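Local coordinates for AB hydrolase-1 domain-containing protein (Parabacteroides distasonis, PDB 4Q34) that probably acts as an esterase of the alpha/beta hydrolase family, hydrolysing ester bonds, at residues H294-T297 / S302-N305; F116-W121 / V128-D133; D138-Q143 / T297-S302; K60-T65 / E70-I75. All blocks are in the same frame, centred on the assembly; numbering follows the deposited sequence.

How the contacts relate
All four contacts are largely buried, and they differ mainly in chemistry. Contacts 1 and 3 share the loop between strand 283-287 and helix 306-319: contact 1 ties it to itself through a polar network, while contact 3 brings helix 134-142 onto it with aromatic rings and two waters. Contact 2 is apolar and lies farthest from the centre of the chain; its Q129 meets G295 and L304 of contact 1 through probable backbone hydrogen bonds, and F116 does the same with H298 of contact 3. Contact 4 belongs to the loop after strand 49-52 and helix 72-78. Contacts 3 and 4 both combine buried packing with polar bonds to the second subunit.

Contact 1: H294-T297 / S302-N305; sequences HGNT and SDLN
N296, T297, D303 and N305 form a buried hydrogen-bond network, side chain to side chain except for the backbone N of T297, that closes the loop between strand 283-287 and helix 306-319 upon itself. The amides of N296 and N305 meet from opposite directions and pair reciprocally. N305 ND2 donates almost straight (173°) to N296 OD1 at 3.1 Å, and N296 ND2 returns a bond of 2.8 Å to N305 OD1, lying in that carbonyl's plane on a lone pair. The two planes are 24° apart, a slight twist. N296 ND2 also donates to D303 OD2 at 2.7 Å, using the anti lone pair of that oxygen. The same OD2 accepts T297 N at 2.9 Å on its syn side, somewhat out of the carboxylate plane. D303 CG stands anti to its carbonyl carbon (chi1 -77°), which turns the carboxylate to the 294-297 segment, and the syn lone pair of D303 OD1 takes T297 OG1 at 2.6 Å. Three donors thus fix the rotation of the buried carboxylate and would favour its ionised form. With an alanine in place of N296, N305 would probably lose the two bonds that pair the amides and D303 OD2 one of its donors, leaving the N305 end freer to turn. N305 sits at the N-cap position, directly before helix 306-319. Around the network, D248 accepts from the backbone of G295, R69 donates to the carbonyl of S302, and Q129, in the loop between strand 123-124 and helix 134-142, bonds to the backbone of G295 and L304.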
loop_
_atom_site.group_PDB
_atom_site.type_symbol
_atom_site.label_atom_id
_atom_site.label_comp_id
_atom_site.label_asym_id
_atom_site.label_seq_id
_atom_site.Cartn_x
_atom_site.Cartn_y
_atom_site.Cartn_z
ATOM N N HIS A 294 16.716 23.636 -12.084
ATOM C CA HIS A 294 16.788 23.196 -13.476
ATOM C C HIS A 294 16.781 21.680 -13.538
ATOM O O HIS A 294 17.329 21.028 -12.645
ATOM C CB HIS A 294 18.039 23.772 -14.134
ATOM C CG HIS A 294 18.087 25.273 -14.065
ATOM N ND1 HIS A 294 17.484 26.082 -15.007
ATOM C CD2 HIS A 294 18.591 26.107 -13.122
ATOM C CE1 HIS A 294 17.665 27.350 -14.676
ATOM N NE2 HIS A 294 18.324 27.392 -13.531
ATOM N N GLY A 295 16.149 21.121 -14.578
ATOM C CA GLY A 295 16.232 19.695 -14.837
ATOM C C GLY A 295 15.122 18.836 -14.230
ATOM O O GLY A 295 15.206 17.612 -14.272
ATOM N N ASN A 296 14.137 19.458 -13.637
ATOM C CA ASN A 296 13.054 18.670 -13.088
ATOM C C ASN A 296 12.202 17.992 -14.139
ATOM O O ASN A 296 11.978 18.516 -15.228
ATOM C CB ASN A 296 12.183 19.503 -12.115
ATOM C CG ASN A 296 12.892 19.783 -10.823
ATOM O OD1 ASN A 296 13.443 20.886 -10.593
ATOM N ND2 ASN A 296 12.958 18.757 -9.978
ATOM N N THR A 297 11.753 16.795 -13.752
ATOM C CA THR A 297 10.877 15.933 -14.497
ATOM C C THR A 297 9.430 16.222 -14.040
ATOM O O THR A 297 9.148 17.165 -13.332
ATOM C CB THR A 297 11.245 14.439 -14.248
ATOM O OG1 THR A 297 10.832 14.069 -12.902
ATOM C CG2 THR A 297 12.743 14.209 -14.433
ATOM N N SER A 302 10.309 13.757 -6.295
ATOM C CA SER A 302 11.245 12.604 -6.135
ATOM C C SER A 302 12.541 12.764 -6.938
ATOM O O SER A 302 13.393 11.882 -6.938
ATOM C CB SER A 302 10.556 11.258 -6.460
ATOM O OG SER A 302 9.991 11.227 -7.775
ATOM N N ASP A 303 12.655 13.888 -7.628
ATOM C CA ASP A 303 13.860 14.192 -8.412
ATOM C C ASP A 303 15.095 14.362 -7.495
ATOM O O ASP A 303 14.962 14.499 -6.280
ATOM C CB ASP A 303 13.643 15.470 -9.217
ATOM C CG ASP A 303 12.781 15.271 -10.456
ATOM O OD1 ASP A 303 12.550 14.124 -10.927
ATOM O OD2 ASP A 303 12.317 16.308 -10.971
ATOM N N LEU A 304 16.283 14.424 -8.097
ATOM C CA LEU A 304 17.541 14.543 -7.336
ATOM C C LEU A 304 17.605 15.772 -6.478
ATOM O O LEU A 304 18.269 15.725 -5.440
ATOM C CB LEU A 304 18.757 14.513 -8.263
ATOM C CG LEU A 304 18.955 13.172 -8.991
ATOM C CD1 LEU A 304 20.074 13.342 -10.030
ATOM C CD2 LEU A 304 19.305 12.048 -8.024
ATOM N N ASN A 305 16.929 16.851 -6.880
ATOM C CA ASN A 305 16.931 18.114 -6.117
ATOM C C ASN A 305 15.648 18.275 -5.304
ATOM O O ASN A 305 15.194 19.402 -5.066
ATOM C CB ASN A 305 17.090 19.316 -7.075
ATOM C CG ASN A 305 15.958 19.428 -8.082
ATOM O OD1 ASN A 305 15.117 18.534 -8.210
ATOM N ND2 ASN A 305 15.896 20.554 -8.767
#

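Contact 2: F116-W121 / V128-D133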
loop_
_atom_site.group_PDB
_atom_site.type_symbol
_atom_site.label_atom_id
_atom_site.label_comp_id
_atom_site.label_asym_id
_atom_site.label_seq_id
_atom_site.Cartn_x
_atom_site.Cartn_y
_atom_site.Cartn_z
ATOM N N PHE A 116 6.839 11.429 -18.767
ATOM C CA PHE A 116 7.323 11.965 -17.486
ATOM C C PHE A 116 8.520 12.906 -17.621
ATOM O O PHE A 116 9.004 13.458 -16.630
ATOM C CB PHE A 116 7.644 10.816 -16.523
ATOM C CG PHE A 116 6.424 10.029 -16.070
ATOM C CD1 PHE A 116 5.136 10.584 -16.147
ATOM C CD2 PHE A 116 6.563 8.744 -15.568
ATOM C CE1 PHE A 116 4.030 9.889 -15.693
ATOM C CE2 PHE A 116 5.455 8.047 -15.118
ATOM C CZ PHE A 116 4.196 8.623 -15.163
ATOM N N ARG A 117 8.985 13.051 -18.865
ATOM C CA ARG A 117 10.043 13.959 -19.236
ATOM C C ARG A 117 11.351 13.609 -18.524
ATOM O O ARG A 117 12.123 14.476 -18.125
ATOM C CB ARG A 117 9.610 15.396 -19.021
ATOM C CG ARG A 117 8.323 15.775 -19.754
ATOM C CD ARG A 117 8.129 17.289 -19.988
ATOM N NE ARG A 117 8.535 18.043 -18.801
ATOM C CZ ARG A 117 7.823 18.151 -17.692
ATOM N NH1 ARG A 117 6.625 17.591 -17.605
ATOM N NH2 ARG A 117 8.338 18.757 -16.640
ATOM N N VAL A 118 11.640 12.324 -18.438
ATOM C CA VAL A 118 12.977 11.882 -18.013
ATOM C C VAL A 118 13.918 12.051 -19.207
ATOM O O VAL A 118 15.085 12.338 -19.043
ATOM C CB VAL A 118 12.976 10.417 -17.545
ATOM C CG1 VAL A 118 14.354 9.973 -17.082
ATOM C CG2 VAL A 118 11.980 10.235 -16.406
ATOM N N GLY A 119 13.362 11.927 -20.401
ATOM C CA GLY A 119 14.163 12.008 -21.629
ATOM C C GLY A 119 13.339 11.571 -22.818
ATOM O O GLY A 119 12.143 11.369 -22.723
ATOM N N ILE A 120 13.986 11.434 -23.960
ATOM C CA ILE A 120 13.353 10.799 -25.108
ATOM C C ILE A 120 14.017 9.435 -25.215
ATOM O O ILE A 120 15.188 9.312 -25.639
ATOM C CB ILE A 120 13.553 11.581 -26.421
ATOM C CG1 ILE A 120 13.074 13.035 -26.265
ATOM C CG2 ILE A 120 12.822 10.883 -27.563
ATOM C CD1 ILE A 120 11.634 13.165 -25.836
ATOM N N TRP A 121 13.257 8.421 -24.842
ATOM C CA TRP A 121 13.766 7.075 -24.727
ATOM C C TRP A 121 14.497 6.716 -26.026
ATOM O O TRP A 121 13.981 6.977 -27.112
ATOM C CB TRP A 121 12.622 6.095 -24.446
ATOM C CG TRP A 121 13.122 4.695 -24.415
ATOM C CD1 TRP A 121 13.250 3.835 -25.462
ATOM C CD2 TRP A 121 13.613 4.025 -23.282
ATOM N NE1 TRP A 121 13.784 2.649 -25.032
ATOM C CE2 TRP A 121 14.034 2.749 -23.696
ATOM C CE3 TRP A 121 13.746 4.383 -21.940
ATOM C CZ2 TRP A 121 14.557 1.820 -22.815
ATOM C CZ3 TRP A 121 14.273 3.468 -21.070
ATOM C CH2 TRP A 121 14.676 2.199 -21.507
ATOM N N VAL A 128 19.093 16.382 -16.568
ATOM C CA VAL A 128 17.869 15.939 -15.882
ATOM C C VAL A 128 18.196 15.550 -14.447
ATOM O O VAL A 128 19.224 14.946 -14.175
ATOM C CB VAL A 128 17.123 14.804 -16.656
ATOM C CG1 VAL A 128 17.871 13.470 -16.586
ATOM C CG2 VAL A 128 15.685 14.657 -16.178
ATOM N N GLN A 129 17.268 15.853 -13.534
ATOM C CA GLN A 129 17.438 15.630 -12.096
ATOM C C GLN A 129 16.936 14.216 -11.729
ATOM O O GLN A 129 16.044 14.030 -10.901
ATOM C CB GLN A 129 16.631 16.691 -11.319
ATOM C CG GLN A 129 17.174 18.106 -11.429
ATOM C CD GLN A 129 18.397 18.370 -10.575
ATOM O OE1 GLN A 129 18.840 17.527 -9.816
ATOM N NE2 GLN A 129 18.954 19.575 -10.704
ATOM N N PHE A 130 17.530 13.232 -12.377
ATOM C CA PHE A 130 17.096 11.853 -12.282
ATOM C C PHE A 130 18.351 10.993 -12.439
ATOM O O PHE A 130 19.220 11.225 -13.339
ATOM C CB PHE A 130 16.029 11.588 -13.356
ATOM C CG PHE A 130 15.250 10.314 -13.195
ATOM C CD1 PHE A 130 15.734 9.090 -13.703
ATOM C CD2 PHE A 130 14.015 10.341 -12.581
ATOM C CE1 PHE A 130 15.005 7.933 -13.614
ATOM C CE2 PHE A 130 13.265 9.175 -12.472
ATOM C CZ PHE A 130 13.765 7.974 -12.972
ATOM N N LYS A 131 18.496 10.025 -11.542
ATOM C CA LYS A 131 19.634 9.106 -11.585
ATOM C C LYS A 131 19.544 8.194 -12.799
ATOM O O LYS A 131 18.474 7.694 -13.124
ATOM C CB LYS A 131 19.754 8.297 -10.290
ATOM C CG LYS A 131 21.201 7.840 -10.074
ATOM C CD LYS A 131 21.378 6.974 -8.839
ATOM C CE LYS A 131 22.813 6.459 -8.732
ATOM N NZ LYS A 131 22.999 5.850 -7.388
ATOM N N ARG A 132 20.668 7.969 -13.467
ATOM C CA ARG A 132 20.656 7.349 -14.796
ATOM C C ARG A 132 20.939 5.841 -14.813
ATOM O O ARG A 132 21.137 5.280 -15.874
ATOM C CB ARG A 132 21.671 8.067 -15.720
ATOM C CG ARG A 132 21.328 9.507 -16.071
ATOM C CD ARG A 132 22.617 10.293 -16.301
ATOM N NE ARG A 132 22.456 11.483 -17.137
ATOM C CZ ARG A 132 21.714 12.542 -16.818
ATOM N NH1 ARG A 132 21.022 12.561 -15.693
ATOM N NH2 ARG A 132 21.652 13.576 -17.643
ATOM N N ASP A 133 20.966 5.193 -13.665
ATOM C CA ASP A 133 21.312 3.745 -13.608
ATOM C C ASP A 133 20.083 2.849 -13.817
ATOM O O ASP A 133 18.942 3.293 -13.691
ATOM C CB ASP A 133 21.961 3.393 -12.274
ATOM C CG ASP A 133 21.004 3.593 -11.097
ATOM O OD1 ASP A 133 20.606 4.743 -10.864
ATOM O OD2 ASP A 133 20.632 2.617 -10.418
#
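V118 lays its CG1 methyl over one face of the F130 ring, off centre toward the rim. The methyl stands 4.1 Å from the ring centroid, 24° off the normal, a CH-pi contact, and its nearest ring atom is F130 CD1 at 3.8 Å from V118 CG1. Both groups get there by similar torsions: V118 CG1 and F130 CG each lie anti to the backbone N of their own residue (chi1 -179° and -166°). V128 approaches differently, against backbone instead of a side chain. Its CG2 methyl touches V118 O at 3.7 Å and, more loosely, R117 O at 4.1 Å.

F130 also meets Y140 of helix 134-142 edge to face, and V118 touches that tyrosine too, which continues the apolar packing onto the helix. The side chain of R117 leads away from this contact to a salt bridge with E199. The contact closes the connection from helix 109-115 to helix 134-142, in which the chain turns back through a short, weakly bonded antiparallel pair, 119-120 with 123-124, the first strand belonging to segment 116-121. R117, at positive phi, ends helix 109-115 in a Schellman motif, and Q129 is the centre of an inverse gamma turn.

Contact 3: D138-Q143 / T297-S302; sequences DQYFRQ and THFPMS
Y140 meets F299 in an edge-to-face aromatic pair, the edge of the tyrosine ring turned to the face of the phenylalanine. The centroids are 5.8 Å apart and the planes inclined at 66°, a tilted T-shaped stack. Y140 CE1 stands over the F299 face, while Y140 OH lies out beyond the rim, 3.7 Å from F299 CD1. With Y140 CG anti to the backbone N (chi1 -162°), the phenol reaches the loop. Q143 touches more loosely: its extended chain slides past F299 and leaves NE2 3.9 Å from F299 CE2; its firmer polar partner is Q57.

Two waters make the polar links between helix and loop. One molecule lies 2.6 Å from Y140 OH and donates to T297 OG1; a second accepts a longer bond (3.3 Å) from Q143 NE2 and lies 2.6 Å from S302 OG. Within the loop, F299 N donates to T297 OG1 at 3.0 Å, closing an ST turn around H298. That histidine bonds E199 through ND1 and touches S176, consistent with a Ser-His-Glu catalytic triad.

F299 continues edge to face onto H175 of strand 170-175 and F116 after helix 109-115, while helix 134-142, through R142, bonds the second subunit.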
loop_
_atom_site.group_PDB
_atom_site.type_symbol
_atom_site.label_atom_id
_atom_site.label_comp_id
_atom_site.label_asym_id
_atom_site.label_seq_id
_atom_site.Cartn_x
_atom_site.Cartn_y
_atom_site.Cartn_z
ATOM N N ASP A 138 14.312 0.506 -12.880
ATOM C CA ASP A 138 13.564 -0.649 -12.421
ATOM C C ASP A 138 12.566 -0.237 -11.332
ATOM O O ASP A 138 11.370 -0.556 -11.392
ATOM C CB ASP A 138 14.529 -1.728 -11.862
ATOM C CG ASP A 138 13.807 -2.986 -11.347
ATOM O OD1 ASP A 138 13.149 -3.665 -12.133
ATOM O OD2 ASP A 138 13.877 -3.299 -10.126
ATOM N N GLN A 139 13.052 0.475 -10.318
ATOM C CA GLN A 139 12.181 0.972 -9.276
ATOM C C GLN A 139 11.081 1.871 -9.779
ATOM O O GLN A 139 9.938 1.784 -9.324
ATOM C CB GLN A 139 12.949 1.730 -8.176
ATOM C CG GLN A 139 13.792 0.832 -7.270
ATOM C CD GLN A 139 12.991 -0.212 -6.531
ATOM O OE1 GLN A 139 12.027 0.099 -5.868
ATOM N NE2 GLN A 139 13.386 -1.457 -6.655
ATOM N N TYR A 140 11.447 2.750 -10.699
ATOM C CA TYR A 140 10.508 3.706 -11.309
ATOM C C TYR A 140 9.362 3.002 -12.002
ATOM O O TYR A 140 8.205 3.392 -11.812
ATOM C CB TYR A 140 11.247 4.519 -12.341
ATOM C CG TYR A 140 10.611 5.824 -12.782
ATOM C CD1 TYR A 140 10.228 6.817 -11.874
ATOM C CD2 TYR A 140 10.552 6.114 -14.137
ATOM C CE1 TYR A 140 9.764 8.046 -12.314
ATOM C CE2 TYR A 140 10.072 7.335 -14.588
ATOM C CZ TYR A 140 9.713 8.301 -13.697
ATOM O OH TYR A 140 9.262 9.516 -14.173
ATOM N N PHE A 141 9.640 1.952 -12.789
ATOM C CA PHE A 141 8.528 1.263 -13.434
ATOM C C PHE A 141 7.679 0.452 -12.457
ATOM O O PHE A 141 6.478 0.338 -12.634
ATOM C CB PHE A 141 8.951 0.403 -14.590
ATOM C CG PHE A 141 9.599 1.185 -15.710
ATOM C CD1 PHE A 141 9.024 2.356 -16.178
ATOM C CD2 PHE A 141 10.731 0.710 -16.300
ATOM C CE1 PHE A 141 9.612 3.040 -17.246
ATOM C CE2 PHE A 141 11.332 1.395 -17.354
ATOM C CZ PHE A 141 10.769 2.563 -17.805
ATOM N N ARG A 142 8.320 -0.060 -11.406
ATOM C CA ARG A 142 7.617 -0.889 -10.428
ATOM C C ARG A 142 6.849 -0.086 -9.399
ATOM O O ARG A 142 6.104 -0.696 -8.615
ATOM C CB ARG A 142 8.595 -1.826 -9.722
ATOM C CG ARG A 142 9.211 -2.817 -10.705
ATOM C CD ARG A 142 10.115 -3.833 -9.996
ATOM N NE ARG A 142 10.832 -4.714 -10.896
ATOM C CZ ARG A 142 10.316 -5.731 -11.540
ATOM N NH1 ARG A 142 9.046 -6.084 -11.368
ATOM N NH2 ARG A 142 11.085 -6.456 -12.336
ATOM N N GLN A 143 6.967 1.240 -9.392
ATOM C CA GLN A 143 6.064 2.060 -8.566
ATOM C C GLN A 143 4.704 2.369 -9.255
ATOM O O GLN A 143 3.849 3.082 -8.703
ATOM C CB GLN A 143 6.755 3.335 -8.078
ATOM C CG GLN A 143 6.932 4.428 -9.091
ATOM C CD GLN A 143 7.587 5.667 -8.473
ATOM O OE1 GLN A 143 8.618 5.564 -7.808
ATOM N NE2 GLN A 143 6.985 6.830 -8.699
ATOM N N THR A 297 11.753 16.795 -13.752
ATOM C CA THR A 297 10.877 15.933 -14.497
ATOM C C THR A 297 9.430 16.222 -14.040
ATOM O O THR A 297 9.148 17.165 -13.332
ATOM C CB THR A 297 11.245 14.439 -14.248
ATOM O OG1 THR A 297 10.832 14.069 -12.902
ATOM C CG2 THR A 297 12.743 14.209 -14.433
ATOM N N HIS A 298 8.514 15.415 -14.523
ATOM C CA HIS A 298 7.121 15.450 -14.095
ATOM C C HIS A 298 6.961 15.084 -12.642
ATOM O O HIS A 298 5.933 15.378 -12.130
ATOM C CB HIS A 298 6.335 14.497 -14.972
ATOM C CG HIS A 298 4.900 14.335 -14.597
ATOM N ND1 HIS A 298 4.005 15.380 -14.626
ATOM C CD2 HIS A 298 4.184 13.231 -14.302
ATOM C CE1 HIS A 298 2.807 14.935 -14.281
ATOM N NE2 HIS A 298 2.898 13.632 -14.068
ATOM N N PHE A 299 7.976 14.473 -12.008
ATOM C CA PHE A 299 7.932 14.163 -10.552
ATOM C C PHE A 299 8.959 14.974 -9.735
ATOM O O PHE A 299 9.929 14.402 -9.227
ATOM C CB PHE A 299 8.227 12.703 -10.267
ATOM C CG PHE A 299 7.195 11.742 -10.723
ATOM C CD1 PHE A 299 7.017 11.473 -12.053
ATOM C CD2 PHE A 299 6.457 11.009 -9.825
ATOM C CE1 PHE A 299 6.070 10.580 -12.482
ATOM C CE2 PHE A 299 5.524 10.083 -10.245
ATOM C CZ PHE A 299 5.321 9.879 -11.596
ATOM N N PRO A 300 8.745 16.279 -9.606
ATOM C CA PRO A 300 9.762 17.071 -8.893
ATOM C C PRO A 300 9.959 16.675 -7.447
ATOM O O PRO A 300 11.064 16.839 -6.905
ATOM C CB PRO A 300 9.202 18.503 -8.969
ATOM C CG PRO A 300 8.316 18.501 -10.162
ATOM C CD PRO A 300 7.713 17.141 -10.194
HETATM N N MSE A 301 8.926 16.116 -6.839
HETATM C CA MSE A 301 9.006 15.652 -5.446
HETATM C C MSE A 301 9.931 14.508 -5.244
HETATM O O MSE A 301 10.319 14.269 -4.104
HETATM C CB MSE A 301 7.576 15.316 -4.870
HETATM C CG MSE A 301 6.948 14.008 -5.393
HETATM SE SE MSE A 301 6.450 13.925 -7.264
HETATM C CE MSE A 301 5.149 15.315 -7.242
ATOM N N SER A 302 10.309 13.757 -6.295
ATOM C CA SER A 302 11.245 12.604 -6.135
ATOM C C SER A 302 12.541 12.764 -6.938
ATOM O O SER A 302 13.393 11.882 -6.938
ATOM C CB SER A 302 10.556 11.258 -6.460
ATOM O OG SER A 302 9.991 11.227 -7.775
HETATM O O HOH W 1 10.424 11.341 -12.695
HETATM O O HOH W 2 8.101 9.499 -7.111
#

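Contact 4: K60-T65 / E70-I75. With GOL (glycerol), chain E.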
loop_
_atom_site.group_PDB
_atom_site.type_symbol
_atom_site.label_atom_id
_atom_site.label_comp_id
_atom_site.label_asym_id
_atom_site.label_seq_id
_atom_site.Cartn_x
_atom_site.Cartn_y
_atom_site.Cartn_z
ATOM N N LYS A 60 3.554 5.698 -3.219
ATOM C CA LYS A 60 4.991 5.675 -3.502
ATOM C C LYS A 60 5.525 6.926 -4.215
ATOM O O LYS A 60 6.691 7.285 -4.032
ATOM C CB LYS A 60 5.303 4.390 -4.289
ATOM C CG LYS A 60 6.731 4.065 -4.645
ATOM C CD LYS A 60 7.725 4.205 -3.548
ATOM C CE LYS A 60 8.843 3.176 -3.642
ATOM N NZ LYS A 60 10.157 3.791 -3.668
ATOM N N THR A 61 4.649 7.615 -4.945
ATOM C CA THR A 61 4.926 8.937 -5.499
ATOM C C THR A 61 5.697 9.810 -4.534
ATOM O O THR A 61 6.593 10.500 -4.913
ATOM C CB THR A 61 3.627 9.658 -5.852
ATOM O OG1 THR A 61 2.915 8.871 -6.820
ATOM C CG2 THR A 61 3.892 11.046 -6.398
ATOM N N TRP A 62 5.293 9.761 -3.283
ATOM C CA TRP A 62 5.781 10.629 -2.224
ATOM C C TRP A 62 6.703 9.959 -1.221
ATOM O O TRP A 62 7.107 10.610 -0.253
ATOM C CB TRP A 62 4.539 11.125 -1.426
ATOM C CG TRP A 62 3.435 11.623 -2.250
ATOM C CD1 TRP A 62 2.275 10.968 -2.547
ATOM C CD2 TRP A 62 3.348 12.900 -2.882
ATOM N NE1 TRP A 62 1.494 11.752 -3.360
ATOM C CE2 TRP A 62 2.136 12.942 -3.588
ATOM C CE3 TRP A 62 4.213 14.012 -2.949
ATOM C CZ2 TRP A 62 1.723 14.084 -4.302
ATOM C CZ3 TRP A 62 3.799 15.145 -3.623
ATOM C CH2 TRP A 62 2.586 15.165 -4.327
ATOM N N GLU A 63 7.003 8.674 -1.410
ATOM C CA GLU A 63 7.826 7.906 -0.495
ATOM C C GLU A 63 9.305 7.925 -0.975
ATOM O O GLU A 63 9.758 8.877 -1.588
ATOM C CB GLU A 63 7.276 6.485 -0.353
ATOM C CG GLU A 63 5.838 6.461 0.117
ATOM C CD GLU A 63 5.145 5.087 0.042
ATOM O OE1 GLU A 63 5.804 4.098 -0.357
ATOM O OE2 GLU A 63 3.933 4.992 0.421
ATOM N N THR A 64 10.047 6.865 -0.702
ATOM C CA THR A 64 11.418 6.775 -1.176
ATOM C C THR A 64 11.466 6.997 -2.675
ATOM O O THR A 64 10.625 6.469 -3.437
ATOM C CB THR A 64 12.049 5.401 -0.810
ATOM O OG1 THR A 64 11.850 5.143 0.595
ATOM C CG2 THR A 64 13.504 5.368 -1.111
ATOM N N THR A 65 12.443 7.789 -3.105
ATOM C CA THR A 65 12.629 8.069 -4.528
ATOM C C THR A 65 13.101 6.800 -5.231
ATOM O O THR A 65 13.610 5.855 -4.606
ATOM C CB THR A 65 13.639 9.226 -4.727
ATOM O OG1 THR A 65 14.990 8.781 -4.467
ATOM C CG2 THR A 65 13.300 10.405 -3.864
ATOM N N GLU A 70 15.301 9.932 0.434
ATOM C CA GLU A 70 14.041 10.251 1.111
ATOM C C GLU A 70 13.144 11.085 0.230
ATOM O O GLU A 70 13.610 11.980 -0.500
ATOM C CB GLU A 70 14.338 11.033 2.393
ATOM C CG GLU A 70 15.009 10.194 3.455
ATOM C CD GLU A 70 14.944 10.932 4.772
ATOM O OE1 GLU A 70 15.115 12.178 4.743
ATOM O OE2 GLU A 70 14.631 10.306 5.789
ATOM N N GLY A 71 11.840 10.790 0.310
ATOM C CA GLY A 71 10.811 11.590 -0.282
ATOM C C GLY A 71 10.088 12.460 0.714
ATOM O O GLY A 71 10.468 12.580 1.906
ATOM N N PHE A 72 9.018 13.090 0.211
ATOM C CA PHE A 72 8.242 14.050 0.983
ATOM C C PHE A 72 7.648 13.443 2.260
ATOM O O PHE A 72 7.485 14.136 3.261
ATOM C CB PHE A 72 7.114 14.652 0.113
ATOM C CG PHE A 72 7.558 15.800 -0.763
ATOM C CD1 PHE A 72 8.904 16.059 -1.005
ATOM C CD2 PHE A 72 6.623 16.659 -1.319
ATOM C CE1 PHE A 72 9.284 17.125 -1.826
ATOM C CE2 PHE A 72 6.998 17.723 -2.126
ATOM C CZ PHE A 72 8.337 17.969 -2.358
ATOM N N GLN A 73 7.301 12.155 2.210
ATOM C CA GLN A 73 6.809 11.482 3.401
ATOM C C GLN A 73 7.756 11.716 4.612
ATOM O O GLN A 73 7.313 12.062 5.722
ATOM C CB GLN A 73 6.640 9.989 3.152
ATOM C CG GLN A 73 6.112 9.246 4.384
ATOM C CD GLN A 73 5.782 7.795 4.108
ATOM O OE1 GLN A 73 6.375 7.170 3.261
ATOM N NE2 GLN A 73 4.756 7.271 4.788
ATOM N N ASN A 74 9.048 11.452 4.401
ATOM C CA ASN A 74 10.063 11.621 5.422
ATOM C C ASN A 74 10.446 13.084 5.642
ATOM O O ASN A 74 10.590 13.529 6.811
ATOM C CB ASN A 74 11.318 10.831 5.079
ATOM C CG ASN A 74 11.154 9.331 5.244
ATOM O OD1 ASN A 74 10.039 8.771 5.174
ATOM N ND2 ASN A 74 12.267 8.669 5.441
ATOM N N ILE A 75 10.604 13.817 4.549
ATOM C CA ILE A 75 11.066 15.196 4.631
ATOM C C ILE A 75 10.099 16.079 5.430
ATOM O O ILE A 75 10.516 16.846 6.295
ATOM C CB ILE A 75 11.258 15.777 3.230
ATOM C CG1 ILE A 75 12.425 15.085 2.544
ATOM C CG2 ILE A 75 11.494 17.316 3.264
ATOM C CD1 ILE A 75 12.488 15.306 1.044
HETATM C C1 GOL E . 3.558 3.959 3.424
HETATM O O1 GOL E . 3.125 5.213 2.945
HETATM C C2 GOL E . 2.375 3.007 3.294
HETATM O O2 GOL E . 2.455 2.349 2.031
HETATM C C3 GOL E . 2.403 1.964 4.394
HETATM O O3 GOL E . 1.326 1.055 4.193
#
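The O1 hydroxyl of a bound glycerol is gripped by E63 and Q73: it donates to E63 OE2 at 2.7 Å and accepts a longer, bent bond from Q73 NE2 at 3.2 Å. The two side chains run side by side in the same direction, carboxylate and amide planes 25° apart. Q73 CG lies anti to the backbone N (chi1 -180°), which sends the amide out along E63, and Q73 OE1 rests 3.3 Å from E63 CG. The glycerol probably comes from the crystallisation liquor, but E63 has protein partners as well: S59 at OE2, and S13 and Y35 of the second subunit at OE1. Cutting E63 back to an alanine is likely to leave S59, and S13 and Y35 of the second subunit, without the carboxylate they share, and the subunit interface short of a polar link.

Behind this pair the backbone closes up. Q73 N donates nearly straight to W62 O (2.9 Å, 167°), tying the first turn of helix 72-78 to the preceding loop. G71, at the N-cap, brings its CA within 3.2 Å of E63 O in a CA-H...O contact, where a beta carbon would clash. K60 NZ donates to T64 O at 2.7 Å from above the carbonyl plane and also bonds S13 of the second subunit. On the apolar side, F72 CD2 meets the edge of the W62 ring, 3.9 Å from CE3. W62 continues inward onto L85 of strand 83-87 and I173 of strand 170-175, while F72 and I75 pack on A310 of helix 306-319.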